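Local structure of 5,10-methylenetetrahydrofolate dehydrogenase (Bombyx mori, 5ZF1) at residues 77-82 with 110-115; 128-131 with 137-140. The protein probably catalyses the NADP+-dependent oxidation of 5,10-methylenetetrahydrofolate in one-carbon metabolism. All coordinates share one frame; numbering follows the deposited sequence. Where two conformers were deposited one is given.

In the fold
The two contacts come in series along the chain, interaction 1 closing at residue 115 before interaction 2 opens at residue 128, and their centres lie about 18 Å apart. Interaction 1 belongs to the catalytic domain, about 20 Å from the centre of the chain, where helices 75-87 and 106-112 meet beside strand 93-96. Interaction 2 belongs to the NAD(P)-binding part of the chain, about 10 Å from that centre, and folds the loop after helix 124-131 back onto the helix. Helices 106-112 and 124-131 are consecutive, so the chain passes from one contact to the other as it runs from catalytic to NAD(P)-binding sequence, and the packing of Pro115 O on Ile137 CD1 at 3.6 Å links them directly.

Interaction 1: residues 77-82 with 110-115; sequences QLLSEI and CDAIAP
In Ile82 the branch methyl CG2 stands anti to the backbone N while CG1 lies beside it (chi1 -76°), and this places CG2 against Ala112 and Ile113. Leu79, almost one helical turn earlier, has CG anti to its carbonyl carbon (chi1 -60°), and its methyl CD2 lies against Ala112 CB at 3.6 Å. Ala112 thus offers its single methyl to two residues of helix 75-87, with Ile82 CG2 at 4.1 Å from Ala112 CB. The isoleucine methyl also meets backbone, coming within 3.5 Å of Ala112 O and 3.8 Å of Ile113 CA. Beyond it, Ile82 CG2 and Ile113 CG1 are 3.9 Å apart. The alpha carbons of Ile82 and Ile113 are separated by 6.2 Å. The contact across the two segments is apolar and modest, burying 161 Å² in all. Polar support comes from further along helix 75-87, where Asn86 takes Ala112 O through ND2 and receives Ala114 N at OD1, tying down the chain at 112-114. Helix 75-87 connects parallel strands 63-69 and 93-96, passing over strand 34-40 in a beta-alpha-beta crossover. On the inner side, Ile82 and Ile113 both pack on Val96 of strand 93-96, and Ile82 reaches Ile38 of strand 34-40, so the two segments meet over the three-stranded parallel sheet.

Interaction 2: residues 128-131 with 137-140; sequences GRLC and IVPA
Leu130 lays its two methyls over the loop that leads into helix 140-151, one on Val138 and the other on Pro139. Leu130 CD1 meets Val138 CG2 at 4.0 Å, and the two side chains cross at about a right angle. The second methyl, Leu130 CD2, approaches the proline ring at its CD carbon, Pro139 CD, 4.2 Å away. With CG anti to the backbone N (chi1 177°), the leucine's branch point is carried off helix 124-131 towards the loop. On the other side, Val138 keeps CG1 anti to its own N and leaves CG2 to do the touching. The alpha carbons of Leu130 and Val138 are 6.8 Å apart, and the pair of segments buries 102 Å², all of it from residues that are themselves buried.

The arrangement is a loop joining helix 124-131 to helix 140-151, folded back against the first, in which only five residues separate the two segments; Pro139 stands at the N-cap position of helix 140-151. In one of its two conformers Arg129 NE is hydrogen-bonded to Pro135 O in the same loop. Val138 O is held by Asn288 ND2 of the C-terminal helix 277-298, while Met177 of helix 171-178 packs against both Leu130 and Val138. The helix carrying Leu130 also faces the second subunit, where Cys131 packs on Cys131 of that subunit.

Interaction 1: residues 77-82 with 110-115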
loop_
_atom_site.group_PDB
_atom_site.type_symbol
_atom_site.label_atom_id
_atom_site.label_comp_id
_atom_site.label_asym_id
_atom_site.label_seq_id
_atom_site.Cartn_x
_atom_site.Cartn_y
_atom_site.Cartn_z
ATOM N N GLN B 77 4.820 -26.032 -14.944
ATOM C CA GLN B 77 3.860 -27.030 -14.483
ATOM C C GLN B 77 3.006 -26.491 -13.342
ATOM O O GLN B 77 1.804 -26.773 -13.279
ATOM C CB GLN B 77 4.582 -28.300 -14.041
ATOM C CG GLN B 77 5.207 -29.111 -15.152
ATOM C CD GLN B 77 6.142 -30.171 -14.613
ATOM O OE1 GLN B 77 6.842 -29.952 -13.623
ATOM N NE2 GLN B 77 6.151 -31.332 -15.253
ATOM N N LEU B 78 3.608 -25.737 -12.421
ATOM C CA LEU B 78 2.835 -25.178 -11.319
ATOM C C LEU B 78 1.806 -24.178 -11.826
ATOM O O LEU B 78 0.633 -24.220 -11.434
ATOM C CB LEU B 78 3.768 -24.527 -10.300
ATOM C CG LEU B 78 3.088 -23.939 -9.062
ATOM C CD1 LEU B 78 2.118 -24.939 -8.433
ATOM C CD2 LEU B 78 4.121 -23.479 -8.050
ATOM N N LEU B 79 2.225 -23.275 -12.715
ATOM C CA LEU B 79 1.286 -22.301 -13.259
ATOM C C LEU B 79 0.195 -22.976 -14.077
ATOM O O LEU B 79 -0.939 -22.490 -14.117
ATOM C CB LEU B 79 2.026 -21.264 -14.108
ATOM C CG LEU B 79 3.105 -20.435 -13.409
ATOM C CD1 LEU B 79 3.713 -19.435 -14.382
ATOM C CD2 LEU B 79 2.570 -19.729 -12.182
ATOM N N SER B 80 0.514 -24.098 -14.731
ATOM C CA SER B 80 -0.505 -24.819 -15.488
ATOM C C SER B 80 -1.577 -25.394 -14.572
ATOM O O SER B 80 -2.766 -25.372 -14.908
ATOM C CB SER B 80 0.136 -25.931 -16.318
ATOM O OG SER B 80 -0.863 -26.723 -16.935
ATOM N N GLU B 81 -1.178 -25.922 -13.418
ATOM C CA GLU B 81 -2.159 -26.470 -12.490
ATOM C C GLU B 81 -2.995 -25.367 -11.855
ATOM O O GLU B 81 -4.194 -25.550 -11.610
ATOM C CB GLU B 81 -1.463 -27.303 -11.415
ATOM C CG GLU B 81 -2.388 -27.794 -10.300
ATOM C CD GLU B 81 -3.244 -28.989 -10.706
ATOM O OE1 GLU B 81 -3.913 -28.928 -11.760
ATOM O OE2 GLU B 81 -3.244 -29.995 -9.966
ATOM N N ILE B 82 -2.386 -24.212 -11.581
ATOM C CA ILE B 82 -3.148 -23.096 -11.027
ATOM C C ILE B 82 -4.189 -22.618 -12.027
ATOM O O ILE B 82 -5.352 -22.386 -11.672
ATOM C CB ILE B 82 -2.196 -21.966 -10.595
ATOM C CG1 ILE B 82 -1.505 -22.354 -9.287
ATOM C CG2 ILE B 82 -2.943 -20.644 -10.452
ATOM C CD1 ILE B 82 -0.159 -21.678 -9.081
ATOM N N CYS B 110 2.050 -15.987 -7.226
ATOM C CA CYS B 110 1.011 -15.203 -6.560
ATOM C C CYS B 110 0.066 -14.576 -7.577
ATOM O O CYS B 110 -1.154 -14.570 -7.378
ATOM C CB CYS B 110 1.644 -14.117 -5.683
ATOM S SG CYS B 110 2.462 -14.700 -4.169
ATOM N N ASP B 111 0.608 -14.075 -8.691
ATOM C CA ASP B 111 -0.186 -13.351 -9.671
ATOM C C ASP B 111 -0.860 -14.260 -10.690
ATOM O O ASP B 111 -1.692 -13.780 -11.469
ATOM C CB ASP B 111 0.685 -12.301 -10.376
ATOM C CG ASP B 111 1.180 -11.225 -9.423
ATOM O OD1 ASP B 111 0.521 -11.011 -8.386
ATOM O OD2 ASP B 111 2.213 -10.568 -9.703
ATOM N N ALA B 112 -0.551 -15.562 -10.676
ATOM C CA ALA B 112 -1.235 -16.527 -11.531
ATOM C C ALA B 112 -2.568 -16.968 -10.952
ATOM O O ALA B 112 -3.437 -17.415 -11.706
ATOM C CB ALA B 112 -0.352 -17.758 -11.757
ATOM N N ILE B 113 -2.744 -16.867 -9.634
ATOM C CA ILE B 113 -4.013 -17.248 -9.022
ATOM C C ILE B 113 -5.064 -16.200 -9.348
ATOM O O ILE B 113 -4.831 -14.996 -9.184
ATOM C CB ILE B 113 -3.845 -17.415 -7.506
ATOM C CG1 ILE B 113 -2.738 -18.433 -7.212
ATOM C CG2 ILE B 113 -5.169 -17.824 -6.861
ATOM C CD1 ILE B 113 -2.434 -18.607 -5.730
ATOM N N ALA B 114 -6.234 -16.646 -9.804
ATOM C CA ALA B 114 -7.311 -15.715 -10.097
ATOM C C ALA B 114 -7.603 -14.868 -8.856
ATOM O O ALA B 114 -7.800 -15.428 -7.771
ATOM C CB ALA B 114 -8.571 -16.476 -10.529
ATOM N N PRO B 115 -7.621 -13.535 -8.967
ATOM C CA PRO B 115 -7.840 -12.710 -7.765
ATOM C C PRO B 115 -9.084 -13.091 -6.996
ATOM O O PRO B 115 -9.086 -13.038 -5.761
ATOM C CB PRO B 115 -7.945 -11.287 -8.334
ATOM C CG PRO B 115 -7.146 -11.333 -9.597
ATOM C CD PRO B 115 -7.338 -12.715 -10.163
#

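Interaction 2: residues 128-131 with 137-140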
loop_
_atom_site.group_PDB
_atom_site.type_symbol
_atom_site.label_atom_id
_atom_site.label_comp_id
_atom_site.label_asym_id
_atom_site.label_seq_id
_atom_site.Cartn_x
_atom_site.Cartn_y
_atom_site.Cartn_z
ATOM N N GLY B 128 -3.400 -4.252 -4.278
ATOM C CA GLY B 128 -3.734 -2.909 -4.722
ATOM C C GLY B 128 -5.023 -2.395 -4.110
ATOM O O GLY B 128 -5.088 -1.259 -3.640
ATOM N N ARG B 129 -6.058 -3.235 -4.078
ATOM C CA ARG B 129 -7.322 -2.812 -3.489
ATOM C C ARG B 129 -7.180 -2.570 -1.989
ATOM O O ARG B 129 -7.774 -1.630 -1.444
ATOM C CB ARG B 129 -8.410 -3.846 -3.797
ATOM C CG ARG B 129 -8.793 -3.907 -5.289
ATOM C CD ARG B 129 -9.935 -4.881 -5.561
ATOM N NE ARG B 129 -11.156 -4.500 -4.856
ATOM C CZ ARG B 129 -12.051 -3.627 -5.309
ATOM N NH1 ARG B 129 -11.880 -3.034 -6.487
ATOM N NH2 ARG B 129 -13.124 -3.351 -4.583
ATOM N N LEU B 130 -6.387 -3.398 -1.299
ATOM C CA LEU B 130 -6.130 -3.146 0.113
ATOM C C LEU B 130 -5.527 -1.763 0.308
ATOM O O LEU B 130 -5.924 -1.019 1.213
ATOM C CB LEU B 130 -5.183 -4.200 0.686
ATOM C CG LEU B 130 -4.771 -4.000 2.146
ATOM C CD1 LEU B 130 -5.985 -4.162 3.024
ATOM C CD2 LEU B 130 -3.678 -4.955 2.572
ATOM N N CYS B 131 -4.567 -1.405 -0.544
ATOM C CA CYS B 131 -3.774 -0.217 -0.287
ATOM C C CYS B 131 -4.502 1.067 -0.659
ATOM O O CYS B 131 -4.167 2.127 -0.128
ATOM C CB CYS B 131 -2.429 -0.340 -1.016
ATOM S SG CYS B 131 -1.355 -1.565 -0.201
ATOM N N ILE B 137 -9.714 -9.176 -0.855
ATOM C CA ILE B 137 -9.268 -10.302 -0.035
ATOM C C ILE B 137 -7.983 -9.870 0.653
ATOM O O ILE B 137 -6.990 -9.552 -0.011
ATOM C CB ILE B 137 -9.048 -11.566 -0.874
ATOM C CG1 ILE B 137 -10.352 -11.942 -1.577
ATOM C CG2 ILE B 137 -8.530 -12.692 0.042
ATOM C CD1 ILE B 137 -10.297 -13.256 -2.346
ATOM N N VAL B 138 -8.004 -9.852 1.980
ATOM C CA VAL B 138 -6.897 -9.318 2.778
ATOM C C VAL B 138 -6.006 -10.461 3.258
ATOM O O VAL B 138 -6.522 -11.537 3.605
ATOM C CB VAL B 138 -7.450 -8.506 3.958
ATOM C CG1 VAL B 138 -6.335 -7.993 4.820
ATOM C CG2 VAL B 138 -8.341 -7.375 3.456
ATOM N N PRO B 139 -4.677 -10.290 3.289
ATOM C CA PRO B 139 -3.808 -11.370 3.770
ATOM C C PRO B 139 -4.181 -11.793 5.184
ATOM O O PRO B 139 -4.551 -10.973 6.024
ATOM C CB PRO B 139 -2.409 -10.749 3.708
ATOM C CG PRO B 139 -2.539 -9.725 2.598
ATOM C CD PRO B 139 -3.914 -9.155 2.734
ATOM N N ALA B 140 -4.095 -13.102 5.436
ATOM C CA ALA B 140 -4.769 -13.688 6.595
ATOM C C ALA B 140 -4.098 -13.320 7.917
ATOM O O ALA B 140 -4.783 -13.053 8.914
ATOM C CB ALA B 140 -4.831 -15.210 6.438
#